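Local atomic coordinates of dehydroquinate synthase (Thermus thermophilus, PDB entry 1UJN), a protein that probably catalyses the second step of the chorismate pathway, turning 3-deoxy-D-arabino-heptulosonate 7-phosphate into 3-dehydroquinate with the help of NAD(+) and a divalent metal ion. Residues 128-132 with 144-148; 4-8 with 211-215; 257-262 with 311-315; 229-234 with 250-255. Residue numbers count along the deposited sequence, not the author numbering.

Contact 1 of 4, residues 128-132 with 144-148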
loop_
_atom_site.group_PDB
_atom_site.type_symbol
_atom_site.label_atom_id
_atom_site.label_comp_id
_atom_site.label_asym_id
_atom_site.label_seq_id
_atom_site.Cartn_x
_atom_site.Cartn_y
_atom_site.Cartn_z
ATOM N N VAL A 128 1.385 -1.433 17.830
ATOM C CA VAL A 128 1.869 -0.090 17.526
ATOM C C VAL A 128 2.877 -0.116 16.381
ATOM O O VAL A 128 3.683 -1.041 16.279
ATOM C CB VAL A 128 2.563 0.527 18.769
ATOM C CG1 VAL A 128 3.043 1.938 18.467
ATOM C CG2 VAL A 128 1.601 0.509 19.956
ATOM N N GLY A 129 2.825 0.895 15.517
ATOM C CA GLY A 129 3.772 0.961 14.410
ATOM C C GLY A 129 3.187 0.881 13.011
ATOM O O GLY A 129 3.793 1.361 12.050
ATOM N N GLY A 130 2.024 0.253 12.894
ATOM C CA GLY A 130 1.366 0.128 11.605
ATOM C C GLY A 130 2.072 -0.748 10.582
ATOM O O GLY A 130 1.711 -0.735 9.410
ATOM N N LYS A 131 3.081 -1.502 11.005
ATOM C CA LYS A 131 3.799 -2.368 10.070
ATOM C C LYS A 131 2.985 -3.588 9.662
ATOM O O LYS A 131 2.502 -4.327 10.513
ATOM C CB LYS A 131 5.109 -2.855 10.673
ATOM C CG LYS A 131 6.123 -1.770 10.933
ATOM C CD LYS A 131 7.460 -2.396 11.281
ATOM C CE LYS A 131 8.556 -1.346 11.339
ATOM N NZ LYS A 131 9.886 -1.979 11.578
ATOM N N THR A 132 2.828 -3.787 8.357
ATOM C CA THR A 132 2.104 -4.945 7.841
ATOM C C THR A 132 2.910 -5.448 6.654
ATOM O O THR A 132 3.773 -4.729 6.146
ATOM C CB THR A 132 0.676 -4.581 7.351
ATOM O OG1 THR A 132 0.753 -3.896 6.095
ATOM C CG2 THR A 132 -0.029 -3.691 8.367
ATOM N N GLY A 144 5.089 -4.861 1.821
ATOM C CA GLY A 144 4.135 -4.525 2.855
ATOM C C GLY A 144 3.577 -3.135 2.728
ATOM O O GLY A 144 3.586 -2.542 1.649
ATOM N N ALA A 145 3.100 -2.618 3.853
ATOM C CA ALA A 145 2.508 -1.298 3.886
ATOM C C ALA A 145 2.356 -0.828 5.314
ATOM O O ALA A 145 2.168 -1.636 6.225
ATOM C CB ALA A 145 1.132 -1.339 3.221
ATOM N N PHE A 146 2.460 0.479 5.517
ATOM C CA PHE A 146 2.227 1.029 6.839
ATOM C C PHE A 146 0.734 1.332 6.822
ATOM O O PHE A 146 0.271 2.209 6.083
ATOM C CB PHE A 146 3.048 2.300 7.060
ATOM C CG PHE A 146 4.494 2.028 7.361
ATOM C CD1 PHE A 146 5.467 2.195 6.384
ATOM C CD2 PHE A 146 4.876 1.564 8.620
ATOM C CE1 PHE A 146 6.806 1.903 6.656
ATOM C CE2 PHE A 146 6.210 1.267 8.900
ATOM C CZ PHE A 146 7.173 1.438 7.913
ATOM N N HIS A 147 -0.021 0.568 7.604
ATOM C CA HIS A 147 -1.465 0.718 7.665
ATOM C C HIS A 147 -1.861 0.458 9.112
ATOM O O HIS A 147 -1.640 -0.633 9.640
ATOM C CB HIS A 147 -2.127 -0.291 6.726
ATOM C CG HIS A 147 -3.587 -0.050 6.511
ATOM N ND1 HIS A 147 -4.094 1.185 6.177
ATOM C CD2 HIS A 147 -4.649 -0.887 6.578
ATOM C CE1 HIS A 147 -5.406 1.101 6.047
ATOM N NE2 HIS A 147 -5.768 -0.146 6.285
ATOM N N PHE A 148 -2.423 1.478 9.751
ATOM C CA PHE A 148 -2.794 1.381 11.155
ATOM C C PHE A 148 -4.189 0.861 11.390
ATOM O O PHE A 148 -5.116 1.184 10.651
ATOM C CB PHE A 148 -2.658 2.745 11.831
ATOM C CG PHE A 148 -1.293 3.335 11.715
ATOM C CD1 PHE A 148 -0.930 4.053 10.589
ATOM C CD2 PHE A 148 -0.347 3.121 12.709
ATOM C CE1 PHE A 148 0.362 4.551 10.447
ATOM C CE2 PHE A 148 0.954 3.615 12.576
ATOM C CZ PHE A 148 1.303 4.331 11.441
#
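Start at Gly-144, whose CA sits 3.3 Å from Thr-132 O in a CA-H...O contact; a CB here would run into that same oxygen. Ala-145 pairs with Thr-132 as an antiparallel hydrogen-bonded pair: Ala-145 N donates to Thr-132 O at 3.2 Å, while the return bond from Thr-132 N to Ala-145 O is weak at 3.1 Å. Ala-145 O also accepts a 2.7 Å hydrogen bond from Thr-132 OG1. Phe-146 faces Lys-131 across a non-hydrogen-bonded pair, and its CE2 lies 3.7 Å from Lys-131 CG, an apolar touch between the ring and the aliphatic chain of the lysine. His-147 N then donates to Gly-130 O at 2.8 Å, and its imidazole turns away to bond Val-111 O through NE2. Phe-148 lays its ring over Gly-130, whose CA is 4.0 Å from the ring centroid in a CH-pi contact; a CB on Gly-130 would collide with that ring. Arg-109 of the second subunit packs on Lys-131 and Phe-146 and bonds Thr-132 O. This is the open end of a two-stranded antiparallel beta hairpin at the dimer interface, carrying Lys-131, a predicted NAD(+)-binding residue.

Contact 2 of 4, residues 4-8 with 211-215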
loop_
_atom_site.group_PDB
_atom_site.type_symbol
_atom_site.label_atom_id
_atom_site.label_comp_id
_atom_site.label_asym_id
_atom_site.label_seq_id
_atom_site.Cartn_x
_atom_site.Cartn_y
_atom_site.Cartn_z
ATOM N N LEU A 4 -5.548 2.232 26.278
ATOM C CA LEU A 4 -4.440 3.086 25.882
ATOM C C LEU A 4 -4.854 3.768 24.589
ATOM O O LEU A 4 -5.792 3.328 23.919
ATOM C CB LEU A 4 -3.170 2.265 25.643
ATOM C CG LEU A 4 -2.506 1.560 26.828
ATOM C CD1 LEU A 4 -3.403 0.454 27.354
ATOM C CD2 LEU A 4 -1.169 0.989 26.376
ATOM N N GLU A 5 -4.162 4.844 24.239
ATOM C CA GLU A 5 -4.482 5.552 23.012
ATOM C C GLU A 5 -3.240 5.911 22.218
ATOM O O GLU A 5 -2.238 6.378 22.771
ATOM C CB GLU A 5 -5.255 6.843 23.309
ATOM C CG GLU A 5 -6.537 6.657 24.103
ATOM C CD GLU A 5 -7.360 7.935 24.182
ATOM O OE1 GLU A 5 -6.771 9.017 24.397
ATOM O OE2 GLU A 5 -8.598 7.855 24.037
ATOM N N VAL A 6 -3.305 5.657 20.917
ATOM C CA VAL A 6 -2.230 6.025 20.014
ATOM C C VAL A 6 -2.807 7.286 19.412
ATOM O O VAL A 6 -3.976 7.304 19.018
ATOM C CB VAL A 6 -2.019 4.990 18.902
ATOM C CG1 VAL A 6 -1.182 5.609 17.778
ATOM C CG2 VAL A 6 -1.304 3.765 19.473
ATOM N N ARG A 7 -2.007 8.341 19.347
ATOM C CA ARG A 7 -2.491 9.608 18.814
ATOM C C ARG A 7 -1.963 9.936 17.424
ATOM O O ARG A 7 -2.693 10.459 16.583
ATOM C CB ARG A 7 -2.119 10.741 19.773
ATOM C CG ARG A 7 -2.614 10.533 21.200
ATOM C CD ARG A 7 -4.128 10.504 21.243
ATOM N NE ARG A 7 -4.697 11.811 20.925
ATOM C CZ ARG A 7 -5.980 12.020 20.640
ATOM N NH1 ARG A 7 -6.836 11.004 20.627
ATOM N NH2 ARG A 7 -6.405 13.248 20.376
ATOM N N GLU A 8 -0.693 9.635 17.189
ATOM C CA GLU A 8 -0.069 9.936 15.905
ATOM C C GLU A 8 0.604 8.716 15.286
ATOM O O GLU A 8 1.090 7.836 15.999
ATOM C CB GLU A 8 0.962 11.057 16.090
ATOM C CG GLU A 8 0.379 12.355 16.647
ATOM C CD GLU A 8 -0.473 13.103 15.633
ATOM O OE1 GLU A 8 -1.090 12.447 14.766
ATOM O OE2 GLU A 8 -0.535 14.352 15.707
ATOM N N VAL A 211 4.275 3.034 22.575
ATOM C CA VAL A 211 3.474 4.161 22.115
ATOM C C VAL A 211 4.269 5.463 22.260
ATOM O O VAL A 211 4.354 6.251 21.319
ATOM C CB VAL A 211 2.154 4.293 22.910
ATOM C CG1 VAL A 211 1.475 5.617 22.572
ATOM C CG2 VAL A 211 1.216 3.132 22.565
ATOM N N ARG A 212 4.855 5.678 23.432
ATOM C CA ARG A 212 5.625 6.897 23.690
ATOM C C ARG A 212 6.813 7.079 22.755
ATOM O O ARG A 212 6.964 8.127 22.119
ATOM C CB ARG A 212 6.134 6.918 25.132
ATOM C CG ARG A 212 5.053 7.098 26.179
ATOM C CD ARG A 212 5.639 7.700 27.452
ATOM N NE ARG A 212 6.696 6.869 28.021
ATOM C CZ ARG A 212 6.490 5.704 28.627
ATOM N NH1 ARG A 212 5.259 5.222 28.750
ATOM N NH2 ARG A 212 7.517 5.018 29.112
ATOM N N VAL A 213 7.666 6.063 22.687
ATOM C CA VAL A 213 8.846 6.114 21.833
ATOM C C VAL A 213 8.481 6.393 20.376
ATOM O O VAL A 213 9.148 7.170 19.691
ATOM C CB VAL A 213 9.619 4.789 21.896
ATOM C CG1 VAL A 213 10.826 4.853 20.983
ATOM C CG2 VAL A 213 10.038 4.506 23.329
ATOM N N THR A 214 7.414 5.752 19.914
ATOM C CA THR A 214 6.956 5.905 18.543
ATOM C C THR A 214 6.460 7.305 18.203
ATOM O O THR A 214 6.738 7.819 17.119
ATOM C CB THR A 214 5.840 4.894 18.237
ATOM O OG1 THR A 214 6.374 3.566 18.322
ATOM C CG2 THR A 214 5.271 5.124 16.846
ATOM N N GLU A 215 5.726 7.924 19.122
ATOM C CA GLU A 215 5.194 9.260 18.876
ATOM C C GLU A 215 6.229 10.373 18.992
ATOM O O GLU A 215 6.132 11.388 18.301
ATOM C CB GLU A 215 4.008 9.533 19.807
ATOM C CG GLU A 215 2.758 8.803 19.357
ATOM C CD GLU A 215 1.603 8.889 20.340
ATOM O OE1 GLU A 215 0.560 8.271 20.049
ATOM O OE2 GLU A 215 1.730 9.560 21.388
#
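Val-211 packs its side chain against Val-6, with Val-211 CG2 4.0 Å from Val-6 CG2, and its other methyl, CG1, lies 3.8 Å from Glu-5 O. This is the greasy part of the contact, where the buried face of helix 199-216 meets the last residues of strand 2-6. One turn on, Glu-215 does the polar work. With chi2 and chi3 both near 180° its side chain is stretched out from the helix, and OE1 comes to the point where the strand gives way to loop. There it accepts a short, nearly straight hydrogen bond from Arg-7 N (2.7 Å from Arg-7 N to Glu-215 OE1, 173° at the hydrogen) and a weak one from Glu-8 N, 3.4 Å from the same OE1. A single carboxylate oxygen thus takes up two successive backbone NH groups just past the strand. Strand 2-6 is an outermost strand of the seven-stranded mixed sheet within this chain, antiparallel to strand 12-17, and the helix runs along it, the short axes 9.7 Å apart and only 16° from parallel. Around Val-6, Tyr-12 and Ile-14 of that next strand pack on its side chain, while Val-128 comes up against Val-211 and Thr-214. The ends of the Arg-7 and Glu-8 side chains lead off from the helix, although Glu-8 CB still lies 4.4 Å from Glu-215 CG.

Contact 3 of 4, residues 257-262 with 311-315; sequences YAALLG and WVVPL
Residues 257-262 are regular alpha-helix (Leu-261 N to Tyr-257 O 3.0 Å, Gly-262 N to Ala-258 O 2.9 Å); from 311 on the chain runs as an extended strand and turns a corner at Leu-315. The axes cross at -69° and approach to 6.6 Å, the CA atoms of Gly-262 and Leu-315 5.0 Å apart. That closeness needs a bare Gly-262: its CA lies 3.5 Å from Val-313 CG1 and 3.7 Å from Pro-314 O, which a CB would hit. Helix 247-264 packs here across the antiparallel hairpin of strands 311-314 and 319-323. Tyr-257 (chi1 t, chi2 68°) and Trp-311 (chi1 m, chi2 76°) meet obliquely, the centroids of the Tyr-257 ring and the Trp-311 six-membered ring 5.5 Å apart, planes at 50°, Tyr-257 CE2 3.5 Å from Trp-311 CZ3. Leu-261 (mt) brings CD1 to 4.0 Å from Trp-311 CE3. Pro-314 CD sits 3.7 Å from Ala-258 CB and 3.4 Å from Ala-258 O. Tyr-257 OH hydrogen-bonds Leu-330 O.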
loop_
_atom_site.group_PDB
_atom_site.type_symbol
_atom_site.label_atom_id
_atom_site.label_comp_id
_atom_site.label_asym_id
_atom_site.label_seq_id
_atom_site.Cartn_x
_atom_site.Cartn_y
_atom_site.Cartn_z
ATOM N N TYR A 257 24.067 -9.830 24.237
ATOM C CA TYR A 257 25.185 -9.270 23.487
ATOM C C TYR A 257 25.233 -7.758 23.675
ATOM O O TYR A 257 26.301 -7.187 23.905
ATOM C CB TYR A 257 25.048 -9.600 22.000
ATOM C CG TYR A 257 26.283 -9.271 21.190
ATOM C CD1 TYR A 257 27.465 -9.991 21.360
ATOM C CD2 TYR A 257 26.268 -8.242 20.253
ATOM C CE1 TYR A 257 28.610 -9.694 20.607
ATOM C CE2 TYR A 257 27.405 -7.934 19.497
ATOM C CZ TYR A 257 28.568 -8.663 19.680
ATOM O OH TYR A 257 29.691 -8.358 18.940
ATOM N N ALA A 258 24.073 -7.114 23.584
ATOM C CA ALA A 258 23.981 -5.665 23.753
ATOM C C ALA A 258 24.487 -5.272 25.134
ATOM O O ALA A 258 25.218 -4.285 25.285
ATOM C CB ALA A 258 22.537 -5.207 23.578
ATOM N N ALA A 259 24.098 -6.049 26.142
ATOM C CA ALA A 259 24.528 -5.791 27.507
ATOM C C ALA A 259 26.052 -5.869 27.609
ATOM O O ALA A 259 26.671 -5.073 28.316
ATOM C CB ALA A 259 23.883 -6.796 28.456
ATOM N N LEU A 260 26.658 -6.821 26.902
ATOM C CA LEU A 260 28.113 -6.964 26.937
ATOM C C LEU A 260 28.798 -5.793 26.229
ATOM O O LEU A 260 29.872 -5.348 26.644
ATOM C CB LEU A 260 28.531 -8.303 26.317
ATOM C CG LEU A 260 28.096 -9.494 27.181
ATOM C CD1 LEU A 260 28.237 -10.793 26.401
ATOM C CD2 LEU A 260 28.934 -9.527 28.468
ATOM N N LEU A 261 28.182 -5.291 25.166
ATOM C CA LEU A 261 28.738 -4.145 24.452
ATOM C C LEU A 261 28.694 -2.936 25.385
ATOM O O LEU A 261 29.641 -2.146 25.454
ATOM C CB LEU A 261 27.921 -3.846 23.197
ATOM C CG LEU A 261 27.921 -4.913 22.103
ATOM C CD1 LEU A 261 26.957 -4.519 21.002
ATOM C CD2 LEU A 261 29.331 -5.080 21.555
ATOM N N GLY A 262 27.585 -2.799 26.105
ATOM C CA GLY A 262 27.435 -1.688 27.026
ATOM C C GLY A 262 28.471 -1.736 28.132
ATOM O O GLY A 262 29.035 -0.711 28.514
ATOM N N TRP A 311 24.953 -0.063 16.136
ATOM C CA TRP A 311 24.373 -0.920 17.162
ATOM C C TRP A 311 23.688 -0.099 18.243
ATOM O O TRP A 311 24.142 0.995 18.580
ATOM C CB TRP A 311 25.454 -1.764 17.839
ATOM C CG TRP A 311 26.286 -2.599 16.928
ATOM C CD1 TRP A 311 27.296 -2.173 16.112
ATOM C CD2 TRP A 311 26.209 -4.018 16.766
ATOM N NE1 TRP A 311 27.857 -3.243 15.455
ATOM C CE2 TRP A 311 27.208 -4.388 15.838
ATOM C CE3 TRP A 311 25.391 -5.016 17.316
ATOM C CZ2 TRP A 311 27.413 -5.715 15.448
ATOM C CZ3 TRP A 311 25.595 -6.334 16.929
ATOM C CH2 TRP A 311 26.600 -6.671 16.002
ATOM N N VAL A 312 22.597 -0.630 18.787
ATOM C CA VAL A 312 21.897 0.042 19.874
ATOM C C VAL A 312 22.566 -0.504 21.131
ATOM O O VAL A 312 22.433 -1.689 21.452
ATOM C CB VAL A 312 20.391 -0.306 19.910
ATOM C CG1 VAL A 312 19.736 0.368 21.102
ATOM C CG2 VAL A 312 19.716 0.142 18.621
ATOM N N VAL A 313 23.301 0.358 21.825
ATOM C CA VAL A 313 24.019 -0.036 23.032
ATOM C C VAL A 313 23.380 0.539 24.288
ATOM O O VAL A 313 23.238 1.752 24.420
ATOM C CB VAL A 313 25.494 0.448 22.983
ATOM C CG1 VAL A 313 26.244 -0.019 24.224
ATOM C CG2 VAL A 313 26.174 -0.069 21.726
ATOM N N PRO A 314 22.979 -0.332 25.228
ATOM C CA PRO A 314 22.359 0.123 26.474
ATOM C C PRO A 314 23.438 0.390 27.526
ATOM O O PRO A 314 24.069 -0.541 28.023
ATOM C CB PRO A 314 21.468 -1.050 26.850
ATOM C CG PRO A 314 22.320 -2.222 26.452
ATOM C CD PRO A 314 22.879 -1.800 25.098
ATOM N N LEU A 315 23.655 1.660 27.853
ATOM C CA LEU A 315 24.661 2.019 28.852
ATOM C C LEU A 315 24.051 1.974 30.245
ATOM O O LEU A 315 24.751 1.795 31.245
ATOM C CB LEU A 315 25.220 3.413 28.557
ATOM C CG LEU A 315 25.901 3.561 27.189
ATOM C CD1 LEU A 315 26.378 4.993 27.006
ATOM C CD2 LEU A 315 27.072 2.596 27.083
#

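Contact 4 of 4, residues 229-234 with 250-255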
loop_
_atom_site.group_PDB
_atom_site.type_symbol
_atom_site.label_atom_id
_atom_site.label_comp_id
_atom_site.label_asym_id
_atom_site.label_seq_id
_atom_site.Cartn_x
_atom_site.Cartn_y
_atom_site.Cartn_z
ATOM N N LEU A 229 17.004 -2.621 19.714
ATOM C CA LEU A 229 17.937 -3.130 20.714
ATOM C C LEU A 229 17.949 -4.660 20.671
ATOM O O LEU A 229 16.899 -5.294 20.769
ATOM C CB LEU A 229 17.516 -2.658 22.110
ATOM C CG LEU A 229 18.304 -3.170 23.322
ATOM C CD1 LEU A 229 19.755 -2.685 23.262
ATOM C CD2 LEU A 229 17.628 -2.684 24.594
ATOM N N GLY A 230 19.138 -5.237 20.514
ATOM C CA GLY A 230 19.275 -6.686 20.465
ATOM C C GLY A 230 18.878 -7.331 19.147
ATOM O O GLY A 230 18.972 -8.552 18.998
ATOM N N HIS A 231 18.452 -6.522 18.182
ATOM C CA HIS A 231 18.021 -7.047 16.890
ATOM C C HIS A 231 19.110 -7.250 15.837
ATOM O O HIS A 231 18.908 -7.999 14.882
ATOM C CB HIS A 231 16.918 -6.160 16.306
ATOM C CG HIS A 231 15.581 -6.349 16.956
ATOM N ND1 HIS A 231 15.362 -6.113 18.297
ATOM C CD2 HIS A 231 14.391 -6.745 16.445
ATOM C CE1 HIS A 231 14.094 -6.352 18.583
ATOM N NE2 HIS A 231 13.482 -6.737 17.477
ATOM N N THR A 232 20.255 -6.593 15.995
ATOM C CA THR A 232 21.336 -6.749 15.023
ATOM C C THR A 232 21.881 -8.174 15.092
ATOM O O THR A 232 22.001 -8.855 14.071
ATOM C CB THR A 232 22.483 -5.744 15.282
ATOM O OG1 THR A 232 21.967 -4.407 15.228
ATOM C CG2 THR A 232 23.568 -5.894 14.222
ATOM N N LEU A 233 22.209 -8.629 16.297
ATOM C CA LEU A 233 22.706 -9.987 16.454
ATOM C C LEU A 233 21.529 -10.950 16.333
ATOM O O LEU A 233 21.658 -12.034 15.759
ATOM C CB LEU A 233 23.391 -10.171 17.814
ATOM C CG LEU A 233 23.888 -11.602 18.058
ATOM C CD1 LEU A 233 24.876 -11.993 16.967
ATOM C CD2 LEU A 233 24.533 -11.709 19.426
ATOM N N GLY A 234 20.380 -10.545 16.869
ATOM C CA GLY A 234 19.199 -11.386 16.811
ATOM C C GLY A 234 18.868 -11.789 15.387
ATOM O O GLY A 234 18.631 -12.961 15.093
ATOM N N ALA A 250 15.659 -15.112 19.758
ATOM C CA ALA A 250 16.787 -14.451 19.120
ATOM C C ALA A 250 17.021 -13.090 19.768
ATOM O O ALA A 250 18.163 -12.682 19.986
ATOM C CB ALA A 250 16.520 -14.282 17.634
ATOM N N VAL A 251 15.934 -12.387 20.069
ATOM C CA VAL A 251 16.044 -11.083 20.707
ATOM C C VAL A 251 16.700 -11.221 22.076
ATOM O O VAL A 251 17.570 -10.425 22.433
ATOM C CB VAL A 251 14.664 -10.422 20.878
ATOM C CG1 VAL A 251 14.790 -9.164 21.741
ATOM C CG2 VAL A 251 14.094 -10.063 19.508
ATOM N N ALA A 252 16.290 -12.232 22.837
ATOM C CA ALA A 252 16.856 -12.454 24.164
ATOM C C ALA A 252 18.371 -12.622 24.065
ATOM O O ALA A 252 19.124 -12.050 24.865
ATOM C CB ALA A 252 16.231 -13.684 24.805
ATOM N N TYR A 253 18.809 -13.410 23.085
ATOM C CA TYR A 253 20.237 -13.643 22.867
ATOM C C TYR A 253 20.918 -12.329 22.479
ATOM O O TYR A 253 22.034 -12.050 22.913
ATOM C CB TYR A 253 20.450 -14.676 21.751
ATOM C CG TYR A 253 20.290 -16.116 22.189
ATOM C CD1 TYR A 253 19.420 -16.980 21.518
ATOM C CD2 TYR A 253 21.039 -16.627 23.245
ATOM C CE1 TYR A 253 19.309 -18.321 21.891
ATOM C CE2 TYR A 253 20.937 -17.964 23.624
ATOM C CZ TYR A 253 20.073 -18.804 22.940
ATOM O OH TYR A 253 19.999 -20.131 23.299
ATOM N N GLY A 254 20.234 -11.529 21.663
ATOM C CA GLY A 254 20.777 -10.251 21.231
ATOM C C GLY A 254 20.888 -9.269 22.385
ATOM O O GLY A 254 21.785 -8.424 22.408
ATOM N N LEU A 255 19.978 -9.383 23.349
ATOM C CA LEU A 255 19.994 -8.504 24.517
ATOM C C LEU A 255 21.223 -8.766 25.375
ATOM O O LEU A 255 21.799 -7.839 25.955
ATOM C CB LEU A 255 18.728 -8.703 25.349
ATOM C CG LEU A 255 17.443 -8.227 24.669
ATOM C CD1 LEU A 255 16.252 -8.487 25.576
ATOM C CD2 LEU A 255 17.555 -6.746 24.359
#
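Leu-229 comes in from the loop and touches Leu-255, its CG 3.8 Å from Leu-255 CD2. Next, Gly-230 holds the N-cap position of helix 231-240 and lies tight on the other helix: its CA is 3.9 Å from that of Gly-254, and its O receives a CA-H...O contact from Gly-254 CA at 3.3 Å. Neither glycine has room for a CB; one on Gly-254 would strike Gly-230 O, and one on Gly-230 would strike Leu-255 CD2. His-231 points its CB away, yet Val-251 CG2 sits over one face of the imidazole, 4.1 Å from its centroid, in a CH-pi contact. His-231 ND1 donates to Leu-229 O at 3.0 Å, consistent with NE2 facing the vacant site where Glu-173 and His-247 are predicted to bind zinc with it. Leu-233 CB is 4.3 Å from Gly-254 CA. Gly-234 O lies 3.6 Å from Ala-250 CB. This is close, glycine-mediated helix packing, its CA pairs (230 with 254, 234 with 250) running antiparallel. Helix 164-181 packs on His-231 and Val-251, helix 271-281 covers Ala-252 and Leu-255, and strand 311-314 lies against Leu-229 and Thr-232.

From the N terminus, strand 2-6 waits more than 200 residues for its partner: contact 2 closes that long loop by bringing in helix 199-216. Contact 1, a short hairpin closure, is nested inside it, and the two touch through Val-128. Contact 4 then opens and closes in series, folding helix 231-240 back on helix 247-264. Contact 3 follows, using the same helix 247-264 to hold strand 311-314, and shares a core with contact 4. No two loops cross. Contacts 1 and 2 lie on the side of the seven-stranded sheet, contacts 3 and 4 among the helices of the C-terminal half; the two pairs do not touch, although Lys-131 lies about 8 Å from His-231, side chain to side chain.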